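Local coordinates for protein lipase (Acinetobacter baumannii, PDB 4OPM) that probably hydrolyses ester bonds of lipids such as triacylglycerols, as a lipase of the alpha/beta hydrolase fold, at residues 93-98 against 126-131; 117-122 against 273-278; 138-143 against 231-236; 147-152 against 254-259; 238-243 against 265-270. All blocks are in the same frame, centred on the assembly; numbering follows the deposited sequence. Where two conformers were deposited one is given.

Contact 1. Residues 93-98 against 126-131; sequences SVPNLA and ALLYAG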
# COMPACT_ATOMS: atom_id res chain seq x y z
N SER A 93 -12.43 -5.16 8.04
CA SER A 93 -13.03 -4.11 7.21
C SER A 93 -12.10 -2.91 7.08
O SER A 93 -11.32 -2.65 8.00
CB SER A 93 -14.36 -3.66 7.81
OG SER A 93 -14.16 -2.85 8.96
N VAL A 94 -12.18 -2.19 5.94
CA VAL A 94 -11.37 -0.99 5.68
C VAL A 94 -11.58 0.04 6.84
O VAL A 94 -10.56 0.51 7.37
CB VAL A 94 -11.62 -0.39 4.27
CG1 VAL A 94 -10.93 0.97 4.09
CG2 VAL A 94 -11.16 -1.36 3.20
N PRO A 95 -12.82 0.34 7.32
CA PRO A 95 -12.97 1.25 8.48
C PRO A 95 -12.17 0.79 9.71
O PRO A 95 -11.56 1.64 10.36
CB PRO A 95 -14.48 1.23 8.76
CG PRO A 95 -15.09 0.92 7.44
CD PRO A 95 -14.15 -0.08 6.82
N ASN A 96 -12.16 -0.52 10.02
CA ASN A 96 -11.41 -1.02 11.19
C ASN A 96 -9.90 -0.96 10.93
O ASN A 96 -9.14 -0.63 11.84
CB ASN A 96 -11.82 -2.44 11.60
CG ASN A 96 -11.32 -2.79 12.98
OD1 ASN A 96 -11.41 -1.98 13.91
ND2 ASN A 96 -10.70 -3.97 13.14
N LEU A 97 -9.45 -1.23 9.70
CA LEU A 97 -8.03 -1.13 9.38
C LEU A 97 -7.55 0.32 9.56
O LEU A 97 -6.50 0.53 10.17
CB LEU A 97 -7.73 -1.66 7.95
CG LEU A 97 -8.02 -3.15 7.71
CD1 LEU A 97 -7.84 -3.51 6.25
CD2 LEU A 97 -7.17 -4.05 8.60
N ALA A 98 -8.34 1.32 9.10
CA ALA A 98 -7.97 2.73 9.23
C ALA A 98 -7.93 3.17 10.71
O ALA A 98 -6.96 3.83 11.13
CB ALA A 98 -8.94 3.60 8.45
N ALA A 126 -5.46 5.07 3.26
CA ALA A 126 -4.87 6.40 3.38
C ALA A 126 -5.94 7.50 3.23
O ALA A 126 -5.95 8.45 4.01
CB ALA A 126 -3.75 6.59 2.36
N LEU A 127 -6.88 7.33 2.27
CA LEU A 127 -7.99 8.26 2.02
C LEU A 127 -8.91 8.35 3.24
O LEU A 127 -9.25 9.46 3.67
CB LEU A 127 -8.79 7.83 0.77
CG LEU A 127 -8.14 8.20 -0.59
CD1 LEU A 127 -8.71 7.36 -1.73
CD2 LEU A 127 -8.30 9.68 -0.90
N LEU A 128 -9.28 7.20 3.82
CA LEU A 128 -10.15 7.18 5.00
C LEU A 128 -9.44 7.85 6.19
O LEU A 128 -10.05 8.64 6.90
CB LEU A 128 -10.57 5.75 5.33
CG LEU A 128 -11.84 5.57 6.17
CD1 LEU A 128 -13.04 6.35 5.57
CD2 LEU A 128 -12.18 4.10 6.30
N TYR A 129 -8.14 7.57 6.35
CA TYR A 129 -7.32 8.15 7.40
C TYR A 129 -7.27 9.69 7.25
O TYR A 129 -7.51 10.40 8.23
CB TYR A 129 -5.90 7.56 7.35
CG TYR A 129 -5.05 7.91 8.56
CD1 TYR A 129 -4.45 9.16 8.67
CD2 TYR A 129 -4.81 6.97 9.55
CE1 TYR A 129 -3.64 9.48 9.76
CE2 TYR A 129 -4.00 7.28 10.65
CZ TYR A 129 -3.41 8.53 10.74
OH TYR A 129 -2.63 8.85 11.82
N ALA A 130 -7.00 10.19 6.02
CA ALA A 130 -6.90 11.62 5.72
C ALA A 130 -8.22 12.36 5.98
O ALA A 130 -8.19 13.51 6.42
CB ALA A 130 -6.49 11.82 4.28
N GLY A 131 -9.34 11.68 5.73
CA GLY A 131 -10.67 12.23 5.95
C GLY A 131 -11.05 12.26 7.42
O GLY A 131 -11.65 13.23 7.88
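Ala98 and Tyr129 supply the nearest alpha carbons, 5.8 Å from CA to CA, where residues 94-98 at the start of helix 94-107 meet residues 126-131 of helix 121-132; the axes of these short segments approach to 9.3 Å and cross at -62°. Both helices belong to the alpha/beta hydrolase fold, and helix 121-132 is the one that follows the probable nucleophile elbow. The packing is apolar and rests largely on a single methyl, Leu128 CD2. This methyl settles against the first turn of the partner helix, meeting Pro95 CA at 3.7 Å. Two more carbons touch it: Ala98 CB at 3.9 Å and Val94 CG1 at 4.0 Å. Leu128 CG stands anti to its backbone N (chi1 -158°), which puts CG on the side of that turn; CD2 then makes the contacts, while Leu128 CB also lies near Ala98 CB. Val94 and Leu128 cross obliquely, and Val94 packs in addition on Leu214 and Leu217 of helix 190-220, so a third helix closes over this turn. The turn itself is capped by Ser93, whose OG accepts from Asn96 N at 3.2 Å (157° at the hydrogen). Tyr129 adds the margin of the contact: its hydroxyl is hydrogen-bonded to Arg102, and Ala98 O, oblique to the ring, lies 4.1 Å from Tyr129 CD2.

Contact 2. Residues 117-122 against 273-278; sequences AGHSLG and GHMPIL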
# COMPACT_ATOMS: atom_id res chain seq x y z
N ALA A 117 1.42 7.62 2.36
CA ALA A 117 1.41 7.05 1.01
C ALA A 117 0.70 5.72 1.05
O ALA A 117 0.88 4.95 1.99
CB ALA A 117 2.82 6.90 0.46
N GLY A 118 -0.11 5.46 0.04
CA GLY A 118 -0.86 4.22 -0.02
C GLY A 118 -0.88 3.62 -1.41
O GLY A 118 -1.13 4.32 -2.39
N HIS A 119 -0.61 2.32 -1.49
CA HIS A 119 -0.70 1.59 -2.75
C HIS A 119 -1.98 0.76 -2.76
O HIS A 119 -2.21 -0.02 -1.83
CB HIS A 119 0.53 0.68 -2.98
CG HIS A 119 0.38 -0.21 -4.18
ND1 HIS A 119 0.44 -1.59 -4.08
CD2 HIS A 119 0.08 0.12 -5.46
CE1 HIS A 119 0.19 -2.05 -5.29
NE2 HIS A 119 -0.04 -1.06 -6.16
N SER A 120 -2.79 0.87 -3.85
CA SER A 120 -3.97 0.02 -4.06
C SER A 120 -4.94 0.11 -2.84
O SER A 120 -5.40 1.21 -2.55
CB SER A 120 -3.51 -1.41 -4.35
OG SER A 120 -4.53 -2.23 -4.89
N LEU A 121 -5.22 -1.01 -2.11
CA LEU A 121 -6.08 -0.96 -0.91
C LEU A 121 -5.46 -0.03 0.16
O LEU A 121 -6.19 0.59 0.96
CB LEU A 121 -6.30 -2.38 -0.36
CG LEU A 121 -7.25 -2.50 0.83
CD1 LEU A 121 -8.67 -2.02 0.46
CD2 LEU A 121 -7.28 -3.92 1.31
N GLY A 122 -4.14 0.09 0.15
CA GLY A 122 -3.43 1.00 1.04
C GLY A 122 -3.81 2.44 0.77
O GLY A 122 -3.88 3.25 1.69
N GLY A 273 2.04 -1.26 -14.81
CA GLY A 273 0.74 -1.76 -14.40
C GLY A 273 0.29 -1.21 -13.06
O GLY A 273 0.57 -0.06 -12.71
N HIS A 274 -0.39 -2.06 -12.29
CA HIS A 274 -0.98 -1.68 -11.00
C HIS A 274 0.05 -1.47 -9.86
O HIS A 274 -0.34 -0.91 -8.83
CB HIS A 274 -1.98 -2.78 -10.58
CG HIS A 274 -2.76 -2.50 -9.34
ND1 HIS A 274 -3.61 -1.41 -9.25
CD2 HIS A 274 -2.80 -3.19 -8.18
CE1 HIS A 274 -4.14 -1.47 -8.04
NE2 HIS A 274 -3.69 -2.53 -7.37
N MSE A 275 1.33 -1.89 -10.04
CA MSE A 275 2.31 -1.79 -8.95
C MSE A 275 3.57 -0.96 -9.33
O MSE A 275 4.70 -1.48 -9.31
CB MSE A 275 2.69 -3.21 -8.49
CG MSE A 275 3.23 -3.26 -7.10
SE MSE A 275 2.68 -4.94 -6.30
CE MSE A 275 3.11 -4.46 -4.50
N PRO A 276 3.44 0.38 -9.56
CA PRO A 276 4.64 1.19 -9.86
C PRO A 276 5.74 1.14 -8.80
O PRO A 276 6.91 1.30 -9.14
CB PRO A 276 4.08 2.62 -9.94
CG PRO A 276 2.66 2.44 -10.36
CD PRO A 276 2.22 1.21 -9.61
N ILE A 277 5.38 0.92 -7.51
CA ILE A 277 6.36 0.87 -6.41
C ILE A 277 7.37 -0.30 -6.59
O ILE A 277 8.48 -0.22 -6.06
CB ILE A 277 5.70 0.87 -5.03
CG1 ILE A 277 4.84 -0.39 -4.79
CG2 ILE A 277 4.89 2.19 -4.85
CD1 ILE A 277 4.33 -0.58 -3.33
N LEU A 278 6.99 -1.34 -7.34
CA LEU A 278 7.90 -2.47 -7.65
C LEU A 278 8.29 -2.49 -9.13
O LEU A 278 9.35 -3.03 -9.46
CB LEU A 278 7.27 -3.82 -7.26
CG LEU A 278 7.13 -4.13 -5.75
CD1 LEU A 278 6.56 -5.53 -5.56
CD2 LEU A 278 8.46 -4.06 -5.03
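His119 and His274 set their imidazole rings obliquely, planes 48° apart and centroids separated by 5.1 Å, with His119 NE2 4.0 Å above the His274 ring and displaced toward its rim. Each ring is also fixed at an edge. His119 NE2 donates nearly straight to His274 O at 2.7 Å (163° at the hydrogen), the oxygen lying in the imidazole plane. In the plane of the His274 ring, its NE2 meets Ser120 OG at 2.6 Å in a short hydrogen bond; either atom could be the donor. Ser120 OG, anti to the backbone N, points to His274, while Ser120 CB packs 3.8 Å above the centre of the His119 ring. Ser120 has a positive phi of 56°, the strained turn expected of a GxSxG nucleophile elbow. His274 ND1 is hydrogen-bonded to Asp245, which completes a probable Ser-His-Asp catalytic triad. On the apolar side, Ile277 CD1 lies 4.0 Å from His119 CB. Strand 114-119 delivers the elbow between its neighbours 46-50 and 137-143, helix 121-132 leaves from it, and Pro276 and Ile277, at the start of helix 276-279, lean on Val143 of strand 137-143.

Contact 3. Residues 138-143 against 231-236; sequences KSLFLV and KTIDAP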
# COMPACT_ATOMS: atom_id res chain seq x y z
N LYS A 138 -0.29 15.37 6.76
CA LYS A 138 0.49 16.45 6.14
C LYS A 138 0.39 16.41 4.62
O LYS A 138 0.44 17.45 3.98
CB LYS A 138 1.96 16.36 6.57
CG LYS A 138 2.75 17.65 6.38
CD LYS A 138 4.13 17.52 7.01
CE LYS A 138 4.77 18.86 7.23
NZ LYS A 138 6.01 18.73 8.06
N SER A 139 0.31 15.20 4.05
CA SER A 139 0.22 15.01 2.60
C SER A 139 -0.26 13.62 2.31
O SER A 139 -0.18 12.74 3.18
CB SER A 139 1.57 15.25 1.92
OG SER A 139 2.45 14.15 2.08
N LEU A 140 -0.73 13.42 1.08
CA LEU A 140 -1.24 12.13 0.63
C LEU A 140 -0.59 11.75 -0.71
O LEU A 140 -0.52 12.58 -1.61
CB LEU A 140 -2.76 12.26 0.49
CG LEU A 140 -3.63 11.01 0.63
CD1 LEU A 140 -3.52 10.40 2.05
CD2 LEU A 140 -5.08 11.37 0.38
N PHE A 141 -0.13 10.50 -0.83
CA PHE A 141 0.45 10.03 -2.07
C PHE A 141 -0.31 8.77 -2.44
O PHE A 141 -0.27 7.79 -1.70
CB PHE A 141 1.97 9.79 -1.96
CG PHE A 141 2.65 9.24 -3.20
CD1 PHE A 141 2.17 9.53 -4.48
CD2 PHE A 141 3.80 8.47 -3.09
CE1 PHE A 141 2.82 9.03 -5.62
CE2 PHE A 141 4.46 7.99 -4.22
CZ PHE A 141 3.97 8.27 -5.48
N LEU A 142 -1.09 8.85 -3.51
CA LEU A 142 -1.94 7.75 -3.94
C LEU A 142 -1.34 7.06 -5.15
O LEU A 142 -1.24 7.66 -6.22
CB LEU A 142 -3.36 8.25 -4.24
CG LEU A 142 -4.10 8.95 -3.08
CD1 LEU A 142 -5.43 9.56 -3.54
CD2 LEU A 142 -4.33 7.99 -1.89
N VAL A 143 -0.98 5.79 -4.98
CA VAL A 143 -0.39 5.00 -6.06
C VAL A 143 -1.41 3.94 -6.48
O VAL A 143 -1.60 2.97 -5.74
CB VAL A 143 0.98 4.37 -5.66
CG1 VAL A 143 1.61 3.66 -6.86
CG2 VAL A 143 1.94 5.41 -5.06
N LYS A 231 -14.45 15.06 -0.39
CA LYS A 231 -14.77 16.48 -0.20
C LYS A 231 -14.14 17.02 1.10
O LYS A 231 -13.78 18.19 1.16
CB LYS A 231 -16.30 16.68 -0.18
CG LYS A 231 -16.77 18.12 -0.31
CD LYS A 231 -18.29 18.22 -0.34
CE LYS A 231 -18.73 19.66 -0.42
NZ LYS A 231 -20.21 19.79 -0.29
N THR A 232 -13.99 16.16 2.12
CA THR A 232 -13.45 16.53 3.43
C THR A 232 -11.90 16.49 3.48
O THR A 232 -11.33 16.88 4.51
CB THR A 232 -14.04 15.60 4.53
OG1 THR A 232 -13.48 14.29 4.42
CG2 THR A 232 -15.56 15.53 4.52
N ILE A 233 -11.23 16.02 2.41
CA ILE A 233 -9.77 15.89 2.39
C ILE A 233 -9.11 17.14 1.75
O ILE A 233 -9.26 17.37 0.56
CB ILE A 233 -9.34 14.58 1.66
CG1 ILE A 233 -9.91 13.33 2.38
CG2 ILE A 233 -7.81 14.49 1.55
CD1 ILE A 233 -9.86 12.02 1.59
N ASP A 234 -8.39 17.92 2.56
CA ASP A 234 -7.72 19.14 2.10
C ASP A 234 -6.22 18.93 1.93
O ASP A 234 -5.53 19.84 1.48
CB ASP A 234 -7.95 20.30 3.11
CG ASP A 234 -9.37 20.84 3.19
OD1 ASP A 234 -10.20 20.49 2.31
OD2 ASP A 234 -9.65 21.63 4.11
N ALA A 235 -5.72 17.75 2.31
CA ALA A 235 -4.28 17.44 2.25
C ALA A 235 -3.71 17.61 0.82
O ALA A 235 -4.37 17.18 -0.15
CB ALA A 235 -4.02 16.02 2.73
N PRO A 236 -2.51 18.23 0.66
CA PRO A 236 -1.89 18.25 -0.68
C PRO A 236 -1.69 16.80 -1.12
O PRO A 236 -1.24 15.98 -0.31
CB PRO A 236 -0.57 19.01 -0.47
CG PRO A 236 -0.28 18.89 0.98
CD PRO A 236 -1.61 18.78 1.69
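Pro236 and Leu140, the residues with most surface buried here, are joined by one backbone hydrogen bond: Leu140 N donates to Pro236 O at 3.0 Å, with 158° at the hydrogen. The same oxygen receives a CA-H...O contact from Ser139 CA at 3.4 Å. The Pro236 ring meanwhile leans on the Lys138 carbonyl, with CD 3.3 Å and CG 3.4 Å from Lys138 O. Ala235 follows with a looser approach, its CB lying 4.4 Å from Ser139 CA. The two chains arrive 96° apart, measured between residues 138-140 and 233-236, so the loop comes in across the strand before turning to run beside it. In the conformer described, one of two, Leu140 CG stands anti to the backbone N (chi1 -154°) and the side chain approaches Ile233; both residues pack on Leu127 of helix 121-132. The polar ends nearby are engaged away from this loop: Ser139 OG is hydrogen-bonded to His115, and Lys138 NZ forms a salt bridge with Glu296. Beyond Pro236, Leu140 continues the pairing with Leu238. The arrangement thus marks where strand 237-242 joins strand 137-143 in the parallel part of the central sheet of an alpha/beta hydrolase.

Contact 4. Residues 147-152 against 254-259; sequences GIFRSA and NELKRL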
# COMPACT_ATOMS: atom_id res chain seq x y z
N GLY A 147 -10.92 2.87 -4.28
CA GLY A 147 -11.97 3.82 -4.00
C GLY A 147 -13.23 3.37 -4.72
O GLY A 147 -13.27 2.26 -5.25
N ILE A 148 -14.24 4.23 -4.76
CA ILE A 148 -15.50 3.89 -5.43
C ILE A 148 -15.72 4.97 -6.47
O ILE A 148 -16.01 6.12 -6.13
CB ILE A 148 -16.70 3.69 -4.45
CG1 ILE A 148 -16.27 2.83 -3.23
CG2 ILE A 148 -17.84 3.04 -5.21
CD1 ILE A 148 -17.36 2.61 -2.11
N PHE A 149 -15.51 4.60 -7.75
CA PHE A 149 -15.43 5.54 -8.85
C PHE A 149 -16.52 5.43 -9.90
O PHE A 149 -16.90 4.33 -10.29
CB PHE A 149 -14.07 5.33 -9.54
CG PHE A 149 -12.87 5.35 -8.61
CD1 PHE A 149 -12.41 6.54 -8.05
CD2 PHE A 149 -12.19 4.17 -8.30
CE1 PHE A 149 -11.31 6.55 -7.18
CE2 PHE A 149 -11.08 4.18 -7.44
CZ PHE A 149 -10.65 5.37 -6.88
N ARG A 150 -16.94 6.59 -10.44
CA ARG A 150 -17.89 6.65 -11.56
C ARG A 150 -17.21 6.21 -12.85
O ARG A 150 -17.88 5.66 -13.72
CB ARG A 150 -18.44 8.08 -11.73
CG ARG A 150 -19.34 8.52 -10.60
CD ARG A 150 -20.03 9.84 -10.88
NE ARG A 150 -20.23 10.58 -9.63
CZ ARG A 150 -21.22 10.37 -8.77
NH1 ARG A 150 -22.14 9.43 -9.01
NH2 ARG A 150 -21.30 11.09 -7.66
N SER A 151 -15.89 6.45 -12.96
CA SER A 151 -15.11 6.15 -14.18
C SER A 151 -14.56 4.71 -14.17
O SER A 151 -13.83 4.33 -15.09
CB SER A 151 -14.00 7.17 -14.38
OG SER A 151 -13.01 7.08 -13.37
N ALA A 152 -14.97 3.89 -13.15
CA ALA A 152 -14.57 2.49 -13.01
C ALA A 152 -14.89 1.72 -14.29
O ALA A 152 -16.02 1.81 -14.80
CB ALA A 152 -15.30 1.86 -11.83
N ASN A 254 -7.76 10.63 -13.02
CA ASN A 254 -8.36 11.95 -13.30
C ASN A 254 -9.57 12.19 -12.41
O ASN A 254 -9.79 13.31 -11.99
CB ASN A 254 -8.73 12.13 -14.77
CG ASN A 254 -7.54 12.38 -15.66
OD1 ASN A 254 -7.49 11.93 -16.81
ND2 ASN A 254 -6.53 13.08 -15.14
N GLU A 255 -10.34 11.13 -12.10
CA GLU A 255 -11.48 11.27 -11.20
C GLU A 255 -10.99 11.67 -9.78
O GLU A 255 -11.52 12.62 -9.20
CB GLU A 255 -12.30 9.99 -11.17
CG GLU A 255 -13.61 10.16 -10.43
CD GLU A 255 -14.54 8.97 -10.44
OE1 GLU A 255 -14.35 8.06 -11.28
OE2 GLU A 255 -15.49 8.97 -9.64
N LEU A 256 -9.92 11.00 -9.27
CA LEU A 256 -9.34 11.35 -7.97
C LEU A 256 -8.87 12.80 -7.95
O LEU A 256 -9.13 13.51 -6.98
CB LEU A 256 -8.17 10.41 -7.59
CG LEU A 256 -8.54 9.04 -7.05
CD1 LEU A 256 -7.31 8.12 -7.04
CD2 LEU A 256 -9.16 9.14 -5.63
N LYS A 257 -8.24 13.26 -9.06
CA LYS A 257 -7.78 14.63 -9.22
C LYS A 257 -8.98 15.60 -9.10
O LYS A 257 -8.88 16.59 -8.38
CB LYS A 257 -7.05 14.81 -10.58
CG LYS A 257 -6.81 16.28 -11.02
CD LYS A 257 -5.79 16.97 -10.13
CE LYS A 257 -5.39 18.33 -10.65
NZ LYS A 257 -6.40 19.36 -10.32
N ARG A 258 -10.11 15.29 -9.77
CA ARG A 258 -11.32 16.12 -9.72
C ARG A 258 -11.94 16.16 -8.32
O ARG A 258 -12.46 17.19 -7.91
CB ARG A 258 -12.36 15.61 -10.73
CG ARG A 258 -11.98 15.82 -12.20
CD ARG A 258 -13.16 15.59 -13.15
NE ARG A 258 -13.67 14.21 -13.13
CZ ARG A 258 -13.18 13.21 -13.87
NH1 ARG A 258 -12.15 13.41 -14.68
NH2 ARG A 258 -13.72 12.00 -13.80
N LEU A 259 -11.87 15.03 -7.58
CA LEU A 259 -12.48 14.89 -6.26
C LEU A 259 -11.67 15.52 -5.12
O LEU A 259 -12.27 15.92 -4.12
CB LEU A 259 -12.72 13.40 -5.95
CG LEU A 259 -13.84 12.70 -6.74
CD1 LEU A 259 -13.82 11.20 -6.50
CD2 LEU A 259 -15.24 13.26 -6.38
O HOH W 1 -16.48 8.78 -6.88
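Glu255 grips the loop 147-152 through direct hydrogen bonds to two consecutive backbone amides and a hydroxyl. Arg150 N donates to the syn lone pair of Glu255 OE2 at 2.9 Å (164° at the hydrogen). Ser151 N reaches Glu255 OE1 at 2.8 Å, on the syn side but 25° out of the carboxylate plane. Ser151 OG donates to the same OE1 at 2.7 Å, nearly along the C-O axis, so this oxygen takes two bonds from one residue. The extended Glu255 chain, with CG anti to the backbone N, carries the carboxylate from helix 251-259 to the loop. A water lies 2.9 Å from Glu255 OE2 and 2.8 Å from Ile148 O; it can donate to either but has more acceptors in reach than protons. In the alpha/beta hydrolase fold the region after this strand, 137-143, commonly carries a cap insertion, and here the loop leads into helices 155-158, 173-181, 190-220 and 223-231, which probably form such a cap; Glu255 ties the loop to a helix of the core. Charge pairing also reaches that insertion: Arg150 NH2 forms a salt bridge with Asp224. Among the ring contacts, Phe149 turns an edge to Glu255 CD, its plane 76° from the carboxylate. Gly147 C lies over one face of the ring, and Phe226 meets Phe149 edge-to-face. At the ring edge, in plane, apolar Leu256 CD2 touches Phe149 CE1 at 3.7 Å.

Contact 5. Residues 238-243 against 265-270; sequences LILWGK and PPVILE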
# COMPACT_ATOMS: atom_id res chain seq x y z
N LEU A 238 -0.55 13.85 -4.19
CA LEU A 238 0.15 13.40 -5.38
C LEU A 238 -0.51 12.09 -5.81
O LEU A 238 -0.74 11.21 -4.98
CB LEU A 238 1.65 13.21 -5.10
CG LEU A 238 2.53 12.75 -6.28
CD1 LEU A 238 2.54 13.80 -7.41
CD2 LEU A 238 3.95 12.46 -5.83
N ILE A 239 -0.84 11.99 -7.10
CA ILE A 239 -1.48 10.79 -7.66
C ILE A 239 -0.56 10.23 -8.70
O ILE A 239 -0.14 10.96 -9.60
CB ILE A 239 -2.89 11.12 -8.27
CG1 ILE A 239 -3.84 11.74 -7.22
CG2 ILE A 239 -3.53 9.89 -8.96
CD1 ILE A 239 -4.95 12.62 -7.86
N LEU A 240 -0.28 8.93 -8.62
CA LEU A 240 0.57 8.28 -9.62
C LEU A 240 -0.09 6.97 -10.04
O LEU A 240 -0.60 6.24 -9.20
CB LEU A 240 2.00 8.07 -9.09
CG LEU A 240 3.03 7.59 -10.12
CD1 LEU A 240 4.40 8.19 -9.84
CD2 LEU A 240 3.11 6.06 -10.15
N TRP A 241 -0.09 6.70 -11.35
CA TRP A 241 -0.71 5.51 -11.90
C TRP A 241 0.17 4.82 -12.92
O TRP A 241 0.98 5.47 -13.58
CB TRP A 241 -2.02 5.90 -12.63
CG TRP A 241 -3.21 5.09 -12.23
CD1 TRP A 241 -3.71 3.97 -12.84
CD2 TRP A 241 -4.01 5.31 -11.07
NE1 TRP A 241 -4.80 3.50 -12.14
CE2 TRP A 241 -5.00 4.30 -11.05
CE3 TRP A 241 -3.98 6.26 -10.03
CZ2 TRP A 241 -5.98 4.24 -10.04
CZ3 TRP A 241 -4.96 6.20 -9.04
CH2 TRP A 241 -5.92 5.18 -9.03
N GLY A 242 -0.09 3.54 -13.12
CA GLY A 242 0.50 2.80 -14.22
C GLY A 242 -0.52 2.85 -15.33
O GLY A 242 -1.69 2.51 -15.11
N LYS A 243 -0.12 3.32 -16.53
CA LYS A 243 -1.04 3.46 -17.67
C LYS A 243 -1.73 2.12 -18.00
O LYS A 243 -2.91 2.11 -18.35
CB LYS A 243 -0.26 3.97 -18.89
CG LYS A 243 -1.10 4.10 -20.17
CD LYS A 243 -1.34 5.54 -20.56
CE LYS A 243 -1.94 5.65 -21.94
NZ LYS A 243 -1.48 6.88 -22.63
N PRO A 265 -1.74 17.54 -10.77
CA PRO A 265 -2.04 16.71 -11.96
C PRO A 265 -1.43 15.31 -11.81
O PRO A 265 -0.28 15.19 -11.37
CB PRO A 265 -1.37 17.49 -13.10
CG PRO A 265 -1.33 18.91 -12.61
CD PRO A 265 -1.01 18.77 -11.15
N PRO A 266 -2.20 14.23 -12.10
CA PRO A 266 -1.66 12.87 -11.91
C PRO A 266 -0.45 12.57 -12.80
O PRO A 266 -0.32 13.12 -13.89
CB PRO A 266 -2.83 11.96 -12.30
CG PRO A 266 -4.04 12.82 -12.17
CD PRO A 266 -3.59 14.18 -12.60
N VAL A 267 0.44 11.72 -12.29
CA VAL A 267 1.60 11.24 -13.05
C VAL A 267 1.22 9.88 -13.61
O VAL A 267 0.89 8.96 -12.84
CB VAL A 267 2.88 11.18 -12.18
CG1 VAL A 267 4.03 10.52 -12.94
CG2 VAL A 267 3.27 12.55 -11.67
N ILE A 268 1.25 9.74 -14.94
CA ILE A 268 0.88 8.48 -15.59
C ILE A 268 2.12 7.85 -16.19
O ILE A 268 2.72 8.41 -17.12
CB ILE A 268 -0.24 8.68 -16.64
CG1 ILE A 268 -1.46 9.47 -16.07
CG2 ILE A 268 -0.64 7.34 -17.29
CD1 ILE A 268 -2.13 8.92 -14.82
N LEU A 269 2.52 6.70 -15.63
CA LEU A 269 3.72 6.01 -16.09
C LEU A 269 3.39 5.06 -17.23
O LEU A 269 2.61 4.12 -17.06
CB LEU A 269 4.42 5.24 -14.93
CG LEU A 269 4.92 6.07 -13.73
CD1 LEU A 269 5.73 5.21 -12.77
CD2 LEU A 269 5.77 7.28 -14.18
N GLU A 270 3.99 5.30 -18.43
CA GLU A 270 3.79 4.40 -19.56
C GLU A 270 4.45 3.04 -19.26
O GLU A 270 5.46 3.00 -18.54
CB GLU A 270 4.41 5.00 -20.84
CG GLU A 270 3.71 6.25 -21.36
CD GLU A 270 2.26 6.08 -21.80
OE1 GLU A 270 1.93 5.03 -22.41
OE2 GLU A 270 1.46 7.00 -21.52
O HOH W 2 -0.79 14.26 -8.78
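Lys243 and Glu270, just past the C-terminal ends of two parallel strands, form a salt bridge, Lys243 NZ to the syn lone pair of Glu270 OE2 at 3.1 Å. The two side chains run side by side, and a bend at chi2 of Lys243 (109°) brings CD against the carboxylate as well. Behind this bridge is a beta-alpha-beta unit, strand 237-242, helix 251-259 and strand 267-269, at the edge of the alpha/beta hydrolase sheet; the strand axes lie 18° apart. Its ladder has four backbone bonds. Val267 N donates to Ile239 O at 2.9 Å, and Trp241 N to Val267 O at 2.9 Å. Leu269 N reaches Trp241 O at 2.8 Å, and Lys243 N meets Leu269 O at 2.9 Å. Before the ladder begins, a water accepts from Ile239 N and makes a weak bond to Pro265 O. Packing follows on both faces. Leu240 splits its branch, CD1 lying 3.9 Å from Val267 CG1 and CD2 3.8 Å from Leu269 CD1, on the face that helix 281-298 covers through Val284 and Gln287. Trp241 and Ile268 occupy the other face, where the indole packs on helix 251-259 and its NE1 is hydrogen-bonded to Ile248 O. The indole leads away from the edge strand, so the contact is made at its root, Trp241 CB to Ile268 CD1 at 3.7 Å.

In the fold
Contacts 2, 3 and 5 follow the central sheet outward through strands 114-119, 137-143, 237-242 and 267-269; backbone bonds link contact 2 to contact 3 and contact 3 to contact 5. Contacts 1 and 2 share helix 121-132, with centres about 16 Å apart. Contact 4 places helix 251-259 beside contact 5, about 13 Å between centres, where Leu256 meets Trp241. Contacts 1 and 5 are the most distant pair, about 22 Å between centres. Along the chain, contacts 3, 4 and 5 are nested inside the loop closed by contact 2, while contact 1 alternates with it. The probable catalytic serine and histidine, far apart in sequence, thus meet at the C-terminal ends of the parallel strands.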